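Long-range contacts in ulvan Lyase-PL25 (Pseudoalteromonas sp. PLSV, PDB 5UAM), which cleaves ulvan, the sulfated cell-wall polysaccharide of green seaweeds, as a polysaccharide lyase of family 25 with a beta-propeller fold: residues A[23-29]-A[451-457]; A[36-40]-A[414-418]. All coordinates share one frame; numbering follows the deposited sequence.

Contact 1 of 2, residues A[23-29]-A[451-457]; sequences DRQVGYF and TRSLVDL
A two-stranded antiparallel ribbon, Q25-V26 against R452-S453, joins the two ends of the modelled chain at the outside of the propeller. V26 and R452 form its hydrogen-bonded pair, V26 N to R452 O and R452 N to V26 O, while Q25 and S453 are the non-hydrogen-bonded pair. At the end of the ribbon R24 O takes the amide of L454, and the chain turns into helix 454-460. S453 is the N-cap: its OG accepts from D456 N and donates to D23 OD2 (2.6 Å) on the syn lone pair. D23 OD1, swung round by a chi1 of -165° that turns CG away from the backbone N, accepts from V455 N at 3.0 Å, the donor lying above the carboxylate plane; a negative group at this helix start is probably favourable. On the Q25-S453 face, the Q25 chain bends at chi2 (-69°) and brings OE1 to 2.7 Å from T451 OG1, in the carbonyl plane. The ribbon lies just beyond the blade that closes the propeller, where N-terminal strand 30-33 completes a sheet with 439-444, 428-433 and 412-415; F29 leads into it through backbone bonds to M441. R452, extended and on the opposite face, reaches F29 O through NH1 (2.8 Å), G78 O through NH2, and D456 OD2 side-on through NE and NH2 from the same face of that carboxylate. A methionine in its place would probably leave F29 O without its donor and the D456 carboxylate without its positive partner. Farther in, L457 CD1 lies obliquely against the Y28 ring, 3.6 Å from CD2, while V26 CG2 covers a face of that ring over its centre. L454 CD2 sits over a guanidinium face of R24, 3.4 Å from NH2.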
ATOM      1  N   ASP A  23      28.185  20.645 -12.124  1.00 43.66           N
ATOM      2  CA  ASP A  23      27.239  19.712 -11.520  1.00 41.60           C
ATOM      3  C   ASP A  23      26.635  20.347 -10.279  1.00 40.06           C
ATOM      4  O   ASP A  23      27.187  21.296  -9.718  1.00 39.87           O
ATOM      5  CB  ASP A  23      27.946  18.405 -11.141  1.00 30.02           C
ATOM      6  CG  ASP A  23      26.978  17.270 -10.847  1.00 36.97           C
ATOM      7  OD1 ASP A  23      25.806  17.342 -11.267  1.00 33.37           O
ATOM      8  OD2 ASP A  23      27.411  16.300 -10.193  1.00 37.29           O
ATOM      9  N   ARG A  24      25.484  19.829  -9.875  1.00 32.42           N
ATOM     10  CA  ARG A  24      24.846  20.209  -8.626  1.00 29.50           C
ATOM     11  C   ARG A  24      24.012  19.035  -8.145  1.00 27.93           C
ATOM     12  O   ARG A  24      23.650  18.145  -8.919  1.00 28.59           O
ATOM     13  CB  ARG A  24      23.982  21.471  -8.776  1.00 31.90           C
ATOM     14  CG  ARG A  24      22.825  21.347  -9.744  1.00 37.40           C
ATOM     15  CD  ARG A  24      22.221  22.710 -10.088  1.00 38.11           C
ATOM     16  NE  ARG A  24      21.346  22.624 -11.263  1.00 40.48           N
ATOM     17  CZ  ARG A  24      20.063  22.276 -11.232  1.00 41.37           C
ATOM     18  NH1 ARG A  24      19.464  21.995 -10.082  1.00 34.85           N
ATOM     19  NH2 ARG A  24      19.368  22.215 -12.361  1.00 46.76           N
ATOM     20  N   GLN A  25      23.714  19.043  -6.850  1.00 25.83           N
ATOM     21  CA  GLN A  25      22.878  18.021  -6.240  1.00 23.90           C
ATOM     22  C   GLN A  25      21.423  18.451  -6.345  1.00 24.57           C
ATOM     23  O   GLN A  25      21.095  19.617  -6.077  1.00 24.59           O
ATOM     24  CB  GLN A  25      23.241  17.852  -4.766  1.00 24.80           C
ATOM     25  CG  GLN A  25      24.595  17.227  -4.503  1.00 29.55           C
ATOM     26  CD  GLN A  25      24.654  15.754  -4.903  1.00 29.24           C
ATOM     27  OE1 GLN A  25      23.899  14.887  -4.404  1.00 27.30           O
ATOM     28  NE2 GLN A  25      25.565  15.461  -5.811  1.00 29.12           N
ATOM     29  N   VAL A  26      20.569  17.527  -6.756  1.00 20.57           N
ATOM     30  CA  VAL A  26      19.132  17.759  -6.788  1.00 21.53           C
ATOM     31  C   VAL A  26      18.458  16.822  -5.791  1.00 17.98           C
ATOM     32  O   VAL A  26      19.007  15.798  -5.376  1.00 18.33           O
ATOM     33  CB  VAL A  26      18.535  17.625  -8.212  1.00 21.10           C
ATOM     34  CG1 VAL A  26      19.107  18.704  -9.124  1.00 24.04           C
ATOM     35  CG2 VAL A  26      18.794  16.259  -8.791  1.00 20.53           C
ATOM     36  N   GLY A  27      17.225  17.170  -5.413  1.00 18.14           N
ATOM     37  CA  GLY A  27      16.526  16.402  -4.390  1.00 17.55           C
ATOM     38  C   GLY A  27      15.890  15.114  -4.866  1.00 16.87           C
ATOM     39  O   GLY A  27      15.519  14.264  -4.043  1.00 17.52           O
ATOM     40  N   TYR A  28      15.734  14.951  -6.177  1.00 16.75           N
ATOM     41  CA  TYR A  28      15.056  13.819  -6.765  1.00 16.01           C
ATOM     42  C   TYR A  28      16.075  12.879  -7.401  1.00 14.88           C
ATOM     43  O   TYR A  28      17.130  13.317  -7.871  1.00 16.85           O
ATOM     44  CB  TYR A  28      14.001  14.287  -7.780  1.00 17.66           C
ATOM     45  CG  TYR A  28      14.528  15.246  -8.819  1.00 17.95           C
ATOM     46  CD1 TYR A  28      14.629  16.595  -8.558  1.00 18.78           C
ATOM     47  CD2 TYR A  28      14.906  14.798 -10.075  1.00 17.97           C
ATOM     48  CE1 TYR A  28      15.119  17.478  -9.520  1.00 21.72           C
ATOM     49  CE2 TYR A  28      15.383  15.656 -11.031  1.00 19.92           C
ATOM     50  CZ  TYR A  28      15.485  17.004 -10.758  1.00 19.54           C
ATOM     51  OH  TYR A  28      15.968  17.919 -11.687  1.00 24.31           O
ATOM     52  N   PHE A  29      15.751  11.589  -7.399  1.00 14.36           N
ATOM     53  CA  PHE A  29      16.634  10.566  -7.941  1.00 14.26           C
ATOM     54  C   PHE A  29      16.192  10.052  -9.304  1.00 16.27           C
ATOM     55  O   PHE A  29      16.953   9.323  -9.941  1.00 16.72           O
ATOM     56  CB  PHE A  29      16.782   9.390  -6.961  1.00 14.54           C
ATOM     57  CG  PHE A  29      15.509   8.601  -6.750  1.00 13.71           C
ATOM     58  CD1 PHE A  29      15.163   7.571  -7.609  1.00 13.91           C
ATOM     59  CD2 PHE A  29      14.678   8.878  -5.681  1.00 14.24           C
ATOM     60  CE1 PHE A  29      13.996   6.866  -7.430  1.00 12.47           C
ATOM     61  CE2 PHE A  29      13.503   8.162  -5.489  1.00 13.71           C
ATOM     62  CZ  PHE A  29      13.160   7.160  -6.376  1.00 13.30           C
ATOM     63  N   THR A 451      19.864  13.456  -1.768  1.00 17.34           N
ATOM     64  CA  THR A 451      20.127  14.106  -3.045  1.00 16.74           C
ATOM     65  C   THR A 451      20.886  13.197  -4.007  1.00 17.67           C
ATOM     66  O   THR A 451      21.479  12.175  -3.630  1.00 17.52           O
ATOM     67  CB  THR A 451      20.890  15.414  -2.858  1.00 18.69           C
ATOM     68  OG1 THR A 451      22.195  15.176  -2.316  1.00 20.80           O
ATOM     69  CG2 THR A 451      20.125  16.373  -1.917  1.00 20.80           C
ATOM     70  N   ARG A 452      20.838  13.589  -5.277  1.00 18.64           N
ATOM     71  CA  ARG A 452      21.547  12.901  -6.347  1.00 17.04           C
ATOM     72  C   ARG A 452      22.236  13.926  -7.242  1.00 18.42           C
ATOM     73  O   ARG A 452      21.705  15.013  -7.481  1.00 19.34           O
ATOM     74  CB  ARG A 452      20.583  12.085  -7.197  1.00 14.85           C
ATOM     75  CG  ARG A 452      21.271  11.301  -8.308  1.00 15.96           C
ATOM     76  CD  ARG A 452      20.347  10.263  -8.963  1.00 15.86           C
ATOM     77  NE  ARG A 452      21.147   9.350  -9.784  1.00 16.64           N
ATOM     78  CZ  ARG A 452      20.679   8.246 -10.369  1.00 15.41           C
ATOM     79  NH1 ARG A 452      19.393   7.942 -10.294  1.00 15.72           N
ATOM     80  NH2 ARG A 452      21.503   7.448 -11.011  1.00 17.78           N
ATOM     81  N   SER A 453      23.420  13.582  -7.736  1.00 19.06           N
ATOM     82  CA  SER A 453      24.098  14.412  -8.721  1.00 21.41           C
ATOM     83  C   SER A 453      23.241  14.521  -9.969  1.00 21.18           C
ATOM     84  O   SER A 453      22.804  13.514 -10.527  1.00 20.27           O
ATOM     85  CB  SER A 453      25.433  13.765  -9.079  1.00 24.01           C
ATOM     86  OG  SER A 453      25.898  14.182 -10.343  1.00 26.02           O
ATOM     87  N   LEU A 454      23.053  15.750 -10.452  1.00 24.11           N
ATOM     88  CA  LEU A 454      22.251  15.936 -11.656  1.00 23.90           C
ATOM     89  C   LEU A 454      22.934  15.327 -12.879  1.00 24.06           C
ATOM     90  O   LEU A 454      22.267  14.726 -13.728  1.00 30.29           O
ATOM     91  CB  LEU A 454      21.993  17.425 -11.880  1.00 30.92           C
ATOM     92  CG  LEU A 454      21.086  17.770 -13.061  1.00 32.43           C
ATOM     93  CD1 LEU A 454      19.756  17.045 -12.976  1.00 36.52           C
ATOM     94  CD2 LEU A 454      20.893  19.285 -13.113  1.00 39.44           C
ATOM     95  N   VAL A 455      24.256  15.449 -12.970  1.00 23.79           N
ATOM     96  CA  VAL A 455      24.993  14.822 -14.069  1.00 25.13           C
ATOM     97  C   VAL A 455      24.765  13.315 -14.054  1.00 28.14           C
ATOM     98  O   VAL A 455      24.539  12.687 -15.096  1.00 28.81           O
ATOM     99  CB  VAL A 455      26.485  15.158 -13.961  1.00 28.06           C
ATOM    100  CG1 VAL A 455      27.312  14.289 -14.913  1.00 35.39           C
ATOM    101  CG2 VAL A 455      26.712  16.636 -14.281  1.00 35.08           C
ATOM    102  N   ASP A 456      24.857  12.713 -12.869  1.00 24.78           N
ATOM    103  CA  ASP A 456      24.638  11.276 -12.731  1.00 21.45           C
ATOM    104  C   ASP A 456      23.230  10.896 -13.144  1.00 24.17           C
ATOM    105  O   ASP A 456      23.027   9.895 -13.845  1.00 25.80           O
ATOM    106  CB  ASP A 456      24.883  10.876 -11.281  1.00 21.01           C
ATOM    107  CG  ASP A 456      24.757   9.386 -11.060  1.00 23.49           C
ATOM    108  OD1 ASP A 456      25.540   8.643 -11.684  1.00 29.21           O
ATOM    109  OD2 ASP A 456      23.907   8.968 -10.258  1.00 21.19           O
ATOM    110  N   LEU A 457      22.244  11.671 -12.701  1.00 21.62           N
ATOM    111  CA  LEU A 457      20.850  11.354 -12.995  1.00 21.02           C
ATOM    112  C   LEU A 457      20.610  11.409 -14.493  1.00 27.42           C
ATOM    113  O   LEU A 457      20.030  10.489 -15.075  1.00 29.33           O
ATOM    114  CB  LEU A 457      19.929  12.333 -12.256  1.00 22.61           C
ATOM    115  CG  LEU A 457      18.401  12.136 -12.331  1.00 27.42           C
ATOM    116  CD1 LEU A 457      17.726  12.737 -11.111  1.00 36.09           C
ATOM    117  CD2 LEU A 457      17.806  12.753 -13.597  1.00 36.20           C
TER

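Contact 2 of 2, residues A[36-40]-A[414-418]; sequences NPLAI and AISAF
L38 and I40 lie against residues 414-417 without a direct hydrogen bond across the contact. A414 CB points at the incoming loop and meets L38 O at 3.5 Å, while L38, with CG beside its backbone N (chi1 -60°), rests CB on the I415 carbonyl and brings CD1 to 3.8 Å from A414 O. I40 and I415 run side by side, pointing the same way, their CD1 methyls 4.0 Å apart. Lower on the same branch, I40 CG1 lies 3.8 Å from A417 N, while the other branch, CG2, comes near A417 CB. One water supplies the polar link: it donates to A39 O (2.7 Å) and accepts from A417 N (2.9 Å). S416 O, buried here, has no hydrogen-bonding partner in the model. Just behind, S416 OG donates to A417 O (2.7 Å) and is also hydrogen-bonded to L429 N, which probably steadies the backbone here, and I40 O is held by W224 NE1. At the loop's start N36 N binds N98 OD1 and N36 OD1 receives K433 NZ; N36, N98 and K101, whose side chain touches A39, probably bind substrate. A potassium ion lies about 4 Å from the I40 side chain. Strand 412-415 is the innermost of its blade, and its packing against the loop leading to the next blade lines the centre of this beta-propeller next to its substrate site.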
ATOM      1  N   ASN A  36      -0.060   8.002 -10.672  1.00 14.99           N
ATOM      2  CA  ASN A  36       0.304   7.975  -9.254  1.00 14.03           C
ATOM      3  C   ASN A  36       1.459   6.996  -9.137  1.00 13.56           C
ATOM      4  O   ASN A  36       1.240   5.778  -9.241  1.00 14.15           O
ATOM      5  CB  ASN A  36      -0.857   7.480  -8.385  1.00 15.34           C
ATOM      6  CG  ASN A  36      -2.017   8.391  -8.376  1.00 18.57           C
ATOM      7  OD1 ASN A  36      -1.902   9.597  -8.601  1.00 21.17           O
ATOM      8  ND2 ASN A  36      -3.187   7.827  -8.110  1.00 20.03           N
ATOM      9  N   PRO A  37       2.704   7.440  -8.962  1.00 12.39           N
ATOM     10  CA  PRO A  37       3.812   6.486  -9.053  1.00 12.35           C
ATOM     11  C   PRO A  37       4.013   5.619  -7.831  1.00 11.36           C
ATOM     12  O   PRO A  37       4.775   4.649  -7.914  1.00 11.97           O
ATOM     13  CB  PRO A  37       5.037   7.372  -9.277  1.00 14.38           C
ATOM     14  CG  PRO A  37       4.504   8.609  -9.889  1.00 13.90           C
ATOM     15  CD  PRO A  37       3.151   8.817  -9.231  1.00 12.72           C
ATOM     16  N   LEU A  38       3.326   5.945  -6.735  1.00 11.59           N
ATOM     17  CA  LEU A  38       3.479   5.316  -5.434  1.00 10.38           C
ATOM     18  C   LEU A  38       2.133   5.339  -4.739  1.00 11.40           C
ATOM     19  O   LEU A  38       1.290   6.195  -5.021  1.00 11.41           O
ATOM     20  CB  LEU A  38       4.415   6.139  -4.550  1.00 11.79           C
ATOM     21  CG  LEU A  38       5.840   6.369  -5.034  1.00 11.06           C
ATOM     22  CD1 LEU A  38       6.470   7.489  -4.225  1.00 12.65           C
ATOM     23  CD2 LEU A  38       6.643   5.101  -4.927  1.00 12.39           C
ATOM     24  N   ALA A  39       1.956   4.425  -3.772  1.00 10.87           N
ATOM     25  CA  ALA A  39       0.799   4.440  -2.876  1.00 11.18           C
ATOM     26  C   ALA A  39       1.125   3.588  -1.661  1.00 12.33           C
ATOM     27  O   ALA A  39       1.937   2.672  -1.742  1.00 11.52           O
ATOM     28  CB  ALA A  39      -0.457   3.885  -3.542  1.00 12.00           C
ATOM     29  N   ILE A  40       0.423   3.840  -0.561  1.00 11.44           N
ATOM     30  CA  ILE A  40       0.672   3.094   0.668  1.00 11.84           C
ATOM     31  C   ILE A  40       0.283   1.634   0.512  1.00 11.30           C
ATOM     32  O   ILE A  40       0.897   0.768   1.147  1.00 12.03           O
ATOM     33  CB  ILE A  40      -0.038   3.809   1.831  1.00 12.24           C
ATOM     34  CG1 ILE A  40       0.787   5.053   2.216  1.00 14.32           C
ATOM     35  CG2 ILE A  40      -0.205   2.894   3.037  1.00 13.06           C
ATOM     36  CD1 ILE A  40       0.080   6.020   3.093  1.00 15.88           C
ATOM     37  N   ALA A 414       2.118  11.888  -4.060  1.00 12.89           N
ATOM     38  CA  ALA A 414       1.820  10.492  -3.785  1.00 11.62           C
ATOM     39  C   ALA A 414       2.952   9.965  -2.923  1.00 12.75           C
ATOM     40  O   ALA A 414       4.117  10.297  -3.174  1.00 13.57           O
ATOM     41  CB  ALA A 414       1.746   9.706  -5.097  1.00 14.51           C
ATOM     42  N   ILE A 415       2.627   9.123  -1.941  1.00 12.88           N
ATOM     43  CA  ILE A 415       3.634   8.605  -1.016  1.00 11.77           C
ATOM     44  C   ILE A 415       3.565   7.094  -0.913  1.00 14.11           C
ATOM     45  O   ILE A 415       2.525   6.468  -1.149  1.00 14.74           O
ATOM     46  CB  ILE A 415       3.540   9.232   0.385  1.00 12.81           C
ATOM     47  CG1 ILE A 415       2.135   9.088   0.983  1.00 12.96           C
ATOM     48  CG2 ILE A 415       3.942  10.722   0.293  1.00 14.57           C
ATOM     49  CD1 ILE A 415       2.101   9.387   2.487  1.00 15.66           C
ATOM     50  N   SER A 416       4.702   6.498  -0.566  1.00 11.39           N
ATOM     51  CA  SER A 416       4.761   5.095  -0.186  1.00 10.89           C
ATOM     52  C   SER A 416       4.498   4.927   1.309  1.00 12.02           C
ATOM     53  O   SER A 416       4.519   5.880   2.090  1.00 12.70           O
ATOM     54  CB  SER A 416       6.145   4.513  -0.475  1.00 13.22           C
ATOM     55  OG  SER A 416       7.147   5.047   0.383  1.00 12.11           O
ATOM     56  N   ALA A 417       4.302   3.679   1.703  1.00 10.96           N
ATOM     57  CA  ALA A 417       4.446   3.319   3.103  1.00 11.70           C
ATOM     58  C   ALA A 417       5.905   3.492   3.514  1.00 11.20           C
ATOM     59  O   ALA A 417       6.811   3.580   2.672  1.00 12.15           O
ATOM     60  CB  ALA A 417       4.019   1.868   3.325  1.00 14.21           C
ATOM     61  N   PHE A 418       6.156   3.534   4.819  1.00 11.82           N
ATOM     62  CA  PHE A 418       7.533   3.574   5.272  1.00 12.84           C
ATOM     63  C   PHE A 418       8.324   2.396   4.712  1.00 13.52           C
ATOM     64  O   PHE A 418       7.833   1.257   4.663  1.00 17.27           O
ATOM     65  CB  PHE A 418       7.616   3.564   6.788  1.00 13.08           C
ATOM     66  CG  PHE A 418       7.279   4.884   7.444  1.00 13.80           C
ATOM     67  CD1 PHE A 418       8.014   6.019   7.163  1.00 15.94           C
ATOM     68  CD2 PHE A 418       6.265   4.977   8.399  1.00 15.11           C
ATOM     69  CE1 PHE A 418       7.721   7.214   7.783  1.00 14.80           C
ATOM     70  CE2 PHE A 418       5.970   6.177   9.006  1.00 17.19           C
ATOM     71  CZ  PHE A 418       6.705   7.288   8.705  1.00 15.48           C
TER
HETATM   72  O   HOH W   1       4.158   1.773  -0.418  1.00 12.30           O

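Overall arrangement
The modelled chain starts at 23-29, which contact 1 pairs with 451-457 near the C terminus, closing a loop of more than 400 residues that takes in almost the whole propeller. Strand 30-33 then forms the outer edge of the last blade, beside 439-444, and the loop 36-40 runs inward to meet 414-418 in contact 2. That second, smaller loop lies wholly within the first, so the two nest and do not cross. Their centres are 22 Å apart, with no touch. Contact 1 joins the two chain ends outside the closing blade, beside strand 75-81 of the next; contact 2 brings the inter-blade loop against the closing blade's inner strand near the centre of the ring.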